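PDB 6LKI: sensor protein kinase HptS from Staphylococcus aureus, which acts as a histidine kinase of a two-component system, probably relaying an extracellular signal sensed by this region to a partner response regulator. Local coordinates for residues I2-V6 against M152-V156; A58-L64 against L100-N106; Q119-I123 against A133-F138. All coordinates share one frame; numbering follows the deposited sequence.

Contact 1: I2-V6 against M152-V156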
loop_
_atom_site.group_PDB
_atom_site.type_symbol
_atom_site.label_atom_id
_atom_site.label_comp_id
_atom_site.label_asym_id
_atom_site.label_seq_id
_atom_site.Cartn_x
_atom_site.Cartn_y
_atom_site.Cartn_z
ATOM N N ILE B 2 5.128 20.517 34.899
ATOM C CA ILE B 2 5.372 19.573 33.813
ATOM C C ILE B 2 5.332 18.137 34.325
ATOM O O ILE B 2 4.684 17.270 33.728
ATOM C CB ILE B 2 6.707 19.894 33.118
ATOM C CG1 ILE B 2 6.635 21.266 32.446
ATOM C CG2 ILE B 2 7.035 18.832 32.099
ATOM C CD1 ILE B 2 7.983 21.853 32.092
ATOM N N HIS B 3 6.021 17.863 35.439
ATOM C CA HIS B 3 6.077 16.497 35.957
ATOM C C HIS B 3 4.684 15.947 36.238
ATOM O O HIS B 3 4.402 14.776 35.950
ATOM C CB HIS B 3 6.933 16.438 37.223
ATOM C CG HIS B 3 6.858 15.124 37.940
ATOM N ND1 HIS B 3 7.674 14.058 37.628
ATOM C CD2 HIS B 3 6.062 14.704 38.952
ATOM C CE1 HIS B 3 7.383 13.038 38.417
ATOM N NE2 HIS B 3 6.409 13.404 39.230
ATOM N N GLN B 4 3.796 16.772 36.800
ATOM C CA GLN B 4 2.437 16.308 37.055
ATOM C C GLN B 4 1.626 16.187 35.775
ATOM O O GLN B 4 0.573 15.546 35.787
ATOM C CB GLN B 4 1.700 17.240 38.024
ATOM C CG GLN B 4 1.422 18.632 37.487
ATOM C CD GLN B 4 1.202 19.655 38.589
ATOM O OE1 GLN B 4 0.601 20.709 38.366
ATOM N NE2 GLN B 4 1.688 19.349 39.786
ATOM N N HIS B 5 2.075 16.798 34.680
ATOM C CA HIS B 5 1.399 16.646 33.400
ATOM C C HIS B 5 1.950 15.494 32.575
ATOM O O HIS B 5 1.222 14.948 31.738
ATOM C CB HIS B 5 1.493 17.944 32.593
ATOM C CG HIS B 5 0.717 19.079 33.186
ATOM N ND1 HIS B 5 1.053 20.400 32.981
ATOM C CD2 HIS B 5 -0.373 19.087 33.990
ATOM C CE1 HIS B 5 0.198 21.174 33.626
ATOM N NE2 HIS B 5 -0.676 20.402 34.248
ATOM N N VAL B 6 3.205 15.104 32.796
ATOM C CA VAL B 6 3.790 14.009 32.031
ATOM C C VAL B 6 3.303 12.661 32.552
ATOM O O VAL B 6 3.031 11.744 31.769
ATOM C CB VAL B 6 5.327 14.107 32.056
ATOM C CG1 VAL B 6 5.940 12.991 31.246
ATOM C CG2 VAL B 6 5.782 15.441 31.507
ATOM N N MET B 152 12.711 23.635 28.965
ATOM C CA MET B 152 12.499 22.862 30.181
ATOM C C MET B 152 11.545 21.704 29.907
ATOM O O MET B 152 10.349 21.919 29.688
ATOM C CB MET B 152 11.950 23.772 31.282
ATOM C CG MET B 152 11.823 23.130 32.651
ATOM S SD MET B 152 10.889 24.184 33.782
ATOM C CE MET B 152 11.572 25.794 33.388
ATOM N N ASN B 153 12.061 20.476 29.920
ATOM C CA ASN B 153 11.311 19.306 29.485
ATOM C C ASN B 153 11.359 18.210 30.541
ATOM O O ASN B 153 12.157 18.244 31.482
ATOM C CB ASN B 153 11.851 18.771 28.153
ATOM C CG ASN B 153 13.200 18.092 28.304
ATOM O OD1 ASN B 153 13.282 16.905 28.620
ATOM N ND2 ASN B 153 14.270 18.854 28.098
ATOM N N GLU B 154 10.484 17.222 30.356
ATOM C CA GLU B 154 10.435 16.031 31.195
ATOM C C GLU B 154 9.815 14.908 30.379
ATOM O O GLU B 154 8.760 15.100 29.766
ATOM C CB GLU B 154 9.628 16.279 32.473
ATOM C CG GLU B 154 10.480 16.558 33.696
ATOM C CD GLU B 154 9.656 16.825 34.937
ATOM O OE1 GLU B 154 9.132 17.951 35.072
ATOM O OE2 GLU B 154 9.535 15.909 35.777
ATOM N N SER B 155 10.462 13.746 30.374
ATOM C CA SER B 155 10.050 12.631 29.537
ATOM C C SER B 155 9.795 11.389 30.380
ATOM O O SER B 155 10.389 11.205 31.446
ATOM C CB SER B 155 11.109 12.315 28.472
ATOM O OG SER B 155 12.313 11.866 29.069
ATOM N N VAL B 156 8.891 10.538 29.887
ATOM C CA VAL B 156 8.642 9.222 30.461
ATOM C C VAL B 156 8.545 8.220 29.319
ATOM O O VAL B 156 8.357 8.582 28.157
ATOM C CB VAL B 156 7.357 9.163 31.317
ATOM C CG1 VAL B 156 7.502 10.006 32.576
ATOM C CG2 VAL B 156 6.148 9.582 30.496
#
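E154 extends from strand 152-157 across the first turn of helix 2-31 and brings its carboxylate to the imidazole edge of H3. The two flat groups are nearly coplanar, 14° apart, and OE2 lies in the plane of the ring. CG anti to the backbone N (chi1 171°) sets the imidazole beside E154, and the turn about chi2 presents H3 ND1 to E154 OE2, but the bond is weak: 3.2 Å long and bent to 131°. The carboxylate also lies close to the H3 backbone N without a bonding angle. Further back along E154, CB rests on two methyl groups of the helix, 3.7 Å from I2 CG2 and 4.1 Å from V6 CG2. I2 CD1 meets M152, 3.4 Å from M152 O and 4.1 Å from M152 CG. V6 and V156 run alongside in opposite senses and press tightly together, V6 CG1 to V156 CG2 at 3.5 Å. I167 of the neighbouring strand 163-169 packs on both I2 and V6. The contact is chiefly an apolar seam with a polar rim, where E154 probably acts more through charge, near the start of a helix and a possibly protonated imidazole, than through a well-directed bond.

Contact 2: A58-L64 against L100-N106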
loop_
_atom_site.group_PDB
_atom_site.type_symbol
_atom_site.label_atom_id
_atom_site.label_comp_id
_atom_site.label_asym_id
_atom_site.label_seq_id
_atom_site.Cartn_x
_atom_site.Cartn_y
_atom_site.Cartn_z
ATOM N N ALA B 58 -8.849 10.277 24.719
ATOM C CA ALA B 58 -8.183 10.870 23.570
ATOM C C ALA B 58 -9.092 10.882 22.344
ATOM O O ALA B 58 -10.078 10.143 22.252
ATOM C CB ALA B 58 -6.896 10.112 23.250
ATOM N N THR B 59 -8.747 11.749 21.393
ATOM C CA THR B 59 -9.398 11.770 20.088
ATOM C C THR B 59 -8.739 10.712 19.213
ATOM O O THR B 59 -7.576 10.856 18.822
ATOM C CB THR B 59 -9.295 13.153 19.449
ATOM O OG1 THR B 59 -9.942 14.119 20.286
ATOM C CG2 THR B 59 -9.956 13.157 18.077
ATOM N N LEU B 60 -9.472 9.647 18.913
ATOM C CA LEU B 60 -8.934 8.511 18.183
ATOM C C LEU B 60 -9.675 8.334 16.868
ATOM O O LEU B 60 -10.883 8.576 16.785
ATOM C CB LEU B 60 -9.032 7.225 19.014
ATOM C CG LEU B 60 -8.358 7.267 20.387
ATOM C CD1 LEU B 60 -8.622 5.983 21.153
ATOM C CD2 LEU B 60 -6.865 7.511 20.234
ATOM N N TYR B 61 -8.938 7.917 15.841
ATOM C CA TYR B 61 -9.502 7.576 14.543
ATOM C C TYR B 61 -9.099 6.152 14.199
ATOM O O TYR B 61 -7.928 5.783 14.342
ATOM C CB TYR B 61 -9.025 8.547 13.458
ATOM C CG TYR B 61 -9.556 9.945 13.652
ATOM C CD1 TYR B 61 -10.864 10.260 13.314
ATOM C CD2 TYR B 61 -8.760 10.942 14.201
ATOM C CE1 TYR B 61 -11.363 11.533 13.506
ATOM C CE2 TYR B 61 -9.249 12.219 14.394
ATOM C CZ TYR B 61 -10.550 12.509 14.043
ATOM O OH TYR B 61 -11.045 13.777 14.233
ATOM N N TYR B 62 -10.066 5.353 13.764
ATOM C CA TYR B 62 -9.787 3.991 13.340
ATOM C C TYR B 62 -9.808 3.895 11.821
ATOM O O TYR B 62 -10.548 4.611 11.140
ATOM C CB TYR B 62 -10.787 2.998 13.944
ATOM C CG TYR B 62 -12.247 3.280 13.637
ATOM C CD1 TYR B 62 -12.815 2.892 12.428
ATOM C CD2 TYR B 62 -13.060 3.909 14.569
ATOM C CE1 TYR B 62 -14.150 3.144 12.150
ATOM C CE2 TYR B 62 -14.393 4.160 14.303
ATOM C CZ TYR B 62 -14.934 3.777 13.094
ATOM O OH TYR B 62 -16.260 4.030 12.828
ATOM N N GLU B 63 -8.967 3.008 11.298
ATOM C CA GLU B 63 -8.971 2.634 9.887
ATOM C C GLU B 63 -9.046 1.114 9.829
ATOM O O GLU B 63 -8.114 0.427 10.258
ATOM C CB GLU B 63 -7.730 3.156 9.162
ATOM C CG GLU B 63 -7.724 4.663 8.938
ATOM C CD GLU B 63 -6.624 5.112 7.990
ATOM O OE1 GLU B 63 -5.762 4.281 7.638
ATOM O OE2 GLU B 63 -6.623 6.299 7.597
ATOM N N LEU B 64 -10.164 0.592 9.333
ATOM C CA LEU B 64 -10.365 -0.843 9.161
ATOM C C LEU B 64 -10.252 -1.140 7.672
ATOM O O LEU B 64 -11.150 -0.796 6.895
ATOM C CB LEU B 64 -11.718 -1.280 9.718
ATOM C CG LEU B 64 -11.976 -2.785 9.799
ATOM C CD1 LEU B 64 -10.938 -3.469 10.680
ATOM C CD2 LEU B 64 -13.384 -3.057 10.309
ATOM N N LEU B 100 -6.711 -3.389 11.374
ATOM C CA LEU B 100 -7.270 -2.312 12.181
ATOM C C LEU B 100 -6.130 -1.466 12.731
ATOM O O LEU B 100 -5.304 -1.959 13.505
ATOM C CB LEU B 100 -8.130 -2.860 13.321
ATOM C CG LEU B 100 -8.645 -1.816 14.316
ATOM C CD1 LEU B 100 -9.546 -0.803 13.618
ATOM C CD2 LEU B 100 -9.374 -2.479 15.480
ATOM N N LYS B 101 -6.098 -0.214 12.338
ATOM C CA LYS B 101 -5.187 0.727 12.889
ATOM C C LYS B 101 -5.915 1.827 13.617
ATOM O O LYS B 101 -6.863 2.304 13.139
ATOM C CB LYS B 101 -4.366 1.328 11.797
ATOM C CG LYS B 101 -3.683 0.321 10.954
ATOM C CD LYS B 101 -2.503 0.959 10.296
ATOM C CE LYS B 101 -2.318 0.444 8.907
ATOM N NZ LYS B 101 -1.870 -0.967 8.865
ATOM N N ILE B 102 -5.404 2.221 14.771
ATOM C CA ILE B 102 -5.998 3.277 15.582
ATOM C C ILE B 102 -4.972 4.391 15.735
ATOM O O ILE B 102 -3.838 4.144 16.162
ATOM C CB ILE B 102 -6.454 2.754 16.955
ATOM C CG1 ILE B 102 -7.556 1.705 16.778
ATOM C CG2 ILE B 102 -6.941 3.898 17.829
ATOM C CD1 ILE B 102 -8.054 1.114 18.076
ATOM N N TYR B 103 -5.369 5.609 15.378
ATOM C CA TYR B 103 -4.500 6.775 15.420
ATOM C C TYR B 103 -4.977 7.739 16.496
ATOM O O TYR B 103 -6.183 7.904 16.703
ATOM C CB TYR B 103 -4.471 7.493 14.066
ATOM C CG TYR B 103 -3.939 6.652 12.931
ATOM C CD1 TYR B 103 -4.774 5.799 12.221
ATOM C CD2 TYR B 103 -2.601 6.710 12.569
ATOM C CE1 TYR B 103 -4.290 5.026 11.182
ATOM C CE2 TYR B 103 -2.107 5.944 11.530
ATOM C CZ TYR B 103 -2.957 5.104 10.841
ATOM O OH TYR B 103 -2.470 4.337 9.808
ATOM N N MET B 104 -4.027 8.378 17.171
ATOM C CA MET B 104 -4.316 9.410 18.158
ATOM C C MET B 104 -4.002 10.767 17.545
ATOM O O MET B 104 -2.860 11.022 17.148
ATOM C CB MET B 104 -3.506 9.189 19.438
ATOM C CG MET B 104 -3.870 10.128 20.579
ATOM S SD MET B 104 -2.988 11.703 20.509
ATOM C CE MET B 104 -1.329 11.182 20.936
ATOM N N ALA B 105 -5.012 11.633 17.468
ATOM C CA ALA B 105 -4.825 12.973 16.923
ATOM C C ALA B 105 -4.547 14.004 18.010
ATOM O O ALA B 105 -3.763 14.934 17.793
ATOM C CB ALA B 105 -6.055 13.388 16.111
ATOM N N ASN B 106 -5.176 13.851 19.172
ATOM C CA ASN B 106 -4.963 14.728 20.317
ATOM C C ASN B 106 -5.590 14.063 21.535
ATOM O O ASN B 106 -6.306 13.065 21.422
ATOM C CB ASN B 106 -5.558 16.124 20.089
ATOM C CG ASN B 106 -7.057 16.092 19.861
ATOM O OD1 ASN B 106 -7.836 15.875 20.791
ATOM N ND2 ASN B 106 -7.471 16.313 18.618
#
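L60 and M104 face each other as a non-hydrogen-bonded pair of two antiparallel strands, with L60 CD2 3.8 Å from M104 CB. Y62 opposite I102 and L64 opposite L100 continue this closely packed, buried face. L100 CD1 reaches diagonally to Y62 CB of the next pair, 4.0 Å away, and L64 CD1 lies 3.9 Å from L100 CB. The Y62 ring, its CG held between the backbone N and the carbonyl carbon (chi1 57°), swings off to helix 39-55, where L49, L50 and I53 receive it.

The face carrying Y61, E63, K101 and Y103 is looser and partly exposed. E63 lies by the Y103 ring, OE1 to CE1 3.9 Å, with carboxylate and ring 65° apart. K101 bends away from E63; its charged partner lies outside both segments, an acidic side chain on the chain of another protein. A105 CB meets the Y61 ring at its edge, 3.8 Å from CE2.

Between the faces, Y61 and Y103 exchange two nearly straight backbone bonds, as do E63 and K101. T59 instead spans two residues, accepting from A105 N and donating to N106 O, consistent with a beta bulge; T59 OG1 also donates to N106 OD1 (2.8 Å) from above the amide plane. The chemistry implies a backbone-bonded pair with one apolar side and one polar side, whose lysine takes part in binding the partner protein.

Contact 3: Q119-I123 against A133-F138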
loop_
_atom_site.group_PDB
_atom_site.type_symbol
_atom_site.label_atom_id
_atom_site.label_comp_id
_atom_site.label_asym_id
_atom_site.label_seq_id
_atom_site.Cartn_x
_atom_site.Cartn_y
_atom_site.Cartn_z
ATOM N N GLN B 119 2.425 24.277 27.463
ATOM C CA GLN B 119 3.244 23.074 27.512
ATOM C C GLN B 119 2.895 22.196 26.316
ATOM O O GLN B 119 1.730 21.827 26.131
ATOM C CB GLN B 119 3.022 22.313 28.819
ATOM C CG GLN B 119 3.343 23.103 30.079
ATOM C CD GLN B 119 3.172 22.274 31.338
ATOM O OE1 GLN B 119 3.234 21.045 31.296
ATOM N NE2 GLN B 119 2.952 22.943 32.464
ATOM N N PHE B 120 3.896 21.866 25.510
ATOM C CA PHE B 120 3.698 21.098 24.290
ATOM C C PHE B 120 4.157 19.661 24.493
ATOM O O PHE B 120 4.862 19.337 25.451
ATOM C CB PHE B 120 4.439 21.752 23.119
ATOM C CG PHE B 120 3.968 23.145 22.814
ATOM C CD1 PHE B 120 4.470 24.231 23.512
ATOM C CD2 PHE B 120 3.014 23.367 21.835
ATOM C CE1 PHE B 120 4.033 25.513 23.235
ATOM C CE2 PHE B 120 2.574 24.646 21.553
ATOM C CZ PHE B 120 3.085 25.720 22.255
ATOM N N ALA B 121 3.742 18.793 23.572
ATOM C CA ALA B 121 3.975 17.362 23.693
ATOM C C ALA B 121 4.673 16.826 22.452
ATOM O O ALA B 121 4.406 17.273 21.332
ATOM C CB ALA B 121 2.662 16.603 23.916
ATOM N N LEU B 122 5.565 15.862 22.669
ATOM C CA LEU B 122 6.245 15.138 21.606
ATOM C C LEU B 122 6.254 13.658 21.956
ATOM O O LEU B 122 6.276 13.286 23.131
ATOM C CB LEU B 122 7.691 15.626 21.410
ATOM C CG LEU B 122 7.977 16.783 20.448
ATOM C CD1 LEU B 122 9.357 17.357 20.718
ATOM C CD2 LEU B 122 7.871 16.319 19.008
ATOM N N ILE B 123 6.235 12.813 20.928
ATOM C CA ILE B 123 6.376 11.371 21.096
ATOM C C ILE B 123 7.459 10.896 20.140
ATOM O O ILE B 123 7.337 11.077 18.922
ATOM C CB ILE B 123 5.059 10.617 20.842
ATOM C CG1 ILE B 123 4.034 10.951 21.927
ATOM C CG2 ILE B 123 5.312 9.115 20.791
ATOM C CD1 ILE B 123 2.776 10.113 21.858
ATOM N N ALA B 133 3.412 15.412 17.565
ATOM C CA ALA B 133 3.759 16.768 17.967
ATOM C C ALA B 133 2.542 17.661 17.794
ATOM O O ALA B 133 1.961 17.711 16.706
ATOM C CB ALA B 133 4.934 17.307 17.143
ATOM N N ASN B 134 2.153 18.354 18.864
ATOM C CA ASN B 134 1.138 19.395 18.791
ATOM C C ASN B 134 1.756 20.782 18.664
ATOM O O ASN B 134 1.088 21.786 18.930
ATOM C CB ASN B 134 0.209 19.327 20.006
ATOM C CG ASN B 134 0.955 19.389 21.327
ATOM O OD1 ASN B 134 2.164 19.617 21.366
ATOM N ND2 ASN B 134 0.231 19.186 22.420
ATOM N N ASP B 135 3.025 20.849 18.264
ATOM C CA ASP B 135 3.754 22.093 18.071
ATOM C C ASP B 135 4.263 22.127 16.637
ATOM O O ASP B 135 4.865 21.157 16.166
ATOM C CB ASP B 135 4.915 22.198 19.068
ATOM C CG ASP B 135 5.710 23.489 18.933
ATOM O OD1 ASP B 135 5.395 24.321 18.057
ATOM O OD2 ASP B 135 6.664 23.670 19.718
ATOM N N ASP B 136 4.020 23.242 15.947
ATOM C CA ASP B 136 4.431 23.359 14.555
ATOM C C ASP B 136 5.928 23.584 14.403
ATOM O O ASP B 136 6.461 23.383 13.306
ATOM C CB ASP B 136 3.661 24.489 13.870
ATOM C CG ASP B 136 2.243 24.086 13.503
ATOM O OD1 ASP B 136 2.044 22.930 13.070
ATOM O OD2 ASP B 136 1.329 24.921 13.651
ATOM N N ARG B 137 6.618 23.989 15.476
ATOM C CA ARG B 137 8.074 24.086 15.433
ATOM C C ARG B 137 8.709 22.769 15.014
ATOM O O ARG B 137 9.779 22.761 14.395
ATOM C CB ARG B 137 8.618 24.502 16.799
ATOM C CG ARG B 137 8.276 25.915 17.229
ATOM C CD ARG B 137 9.114 26.309 18.436
ATOM N NE ARG B 137 8.459 25.959 19.694
ATOM C CZ ARG B 137 8.208 26.823 20.672
ATOM N NH1 ARG B 137 8.565 28.093 20.545
ATOM N NH2 ARG B 137 7.606 26.417 21.780
ATOM N N PHE B 138 8.070 21.652 15.344
ATOM C CA PHE B 138 8.586 20.326 15.051
ATOM C C PHE B 138 7.782 19.690 13.926
ATOM O O PHE B 138 6.580 19.934 13.780
ATOM C CB PHE B 138 8.545 19.442 16.299
ATOM C CG PHE B 138 9.489 19.885 17.374
ATOM C CD1 PHE B 138 10.840 19.601 17.283
ATOM C CD2 PHE B 138 9.032 20.608 18.464
ATOM C CE1 PHE B 138 11.718 20.013 18.265
ATOM C CE2 PHE B 138 9.905 21.025 19.452
ATOM C CZ PHE B 138 11.250 20.727 19.351
HETATM O O HOH W 1 0.490 19.559 25.038
#
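F120 sets its side chain against the loop that follows strand 130-133, and from CB outward it meets N134, D135 and R137 in turn. CB lies 3.6 Å from N134 OD1. At CG the ring comes beside D135, and CD2 makes the closest approach to that residue, 3.6 Å from its CB. The carboxylate covers one face, with D135 OD2 4.1 Å above the ring plane near the rim and the two planes 33° apart, while N134 O lies at the ring edge. Toward the tip, CE1 is 4.0 Å from R137 NH2; the guanidinium stands steeply to the ring and is too distant for more than a weak cation-pi attraction.

The groups around this ring are fixed. N134 CG sits between its backbone N and carbonyl carbon (chi1 55°), which folds the amide back onto the strand, where OD1 takes the A121 N-H in a 2.8 Å bond at 172°. A water links N134 ND2 to Q119 O, so the amide is bonded directly to the backbone of A121 and through water to that of Q119. D135 receives R137 twice: its OD1 from the backbone N, its OD2 from NE in a salt bridge on the syn lone pair, each at 2.9 Å. OD2 is also bonded to Y168 OH.

Further along the strand, L122 pairs with A133 and pushes CD1 over the centre of the F138 ring, 3.9 Å from its centroid, a CH-pi contact; F149 meets that ring edge-to-face. L122 and A133 belong to a beta hairpin, and an Asx turn at D135 directs the chain out of it. The hairpin forms one side of a 2-1-4-3 antiparallel sheet, with 130-133 an outer strand, consistent with the PAS-like (Cache) fold of many histidine kinase sensor regions.

From the N terminus the chain runs up helix 2-31 and back along helix 39-55 before entering the first sheet, where contact 2 closes a loop by joining strands 59-66 and 97-106. Helix 108-116 then leads to the second sheet. Contact 3 closes a short loop there, between strand 120-125 and the segment after strand 130-133. Contacts 2 and 3 thus follow one another in series, and both nest inside the long loop closed by contact 1, which brings strand 152-157 to the starting helix. Contacts 1 and 3 share the second sheet and touch through H5 and Q119, whereas contacts 1 and 2 have centres about 24 Å apart.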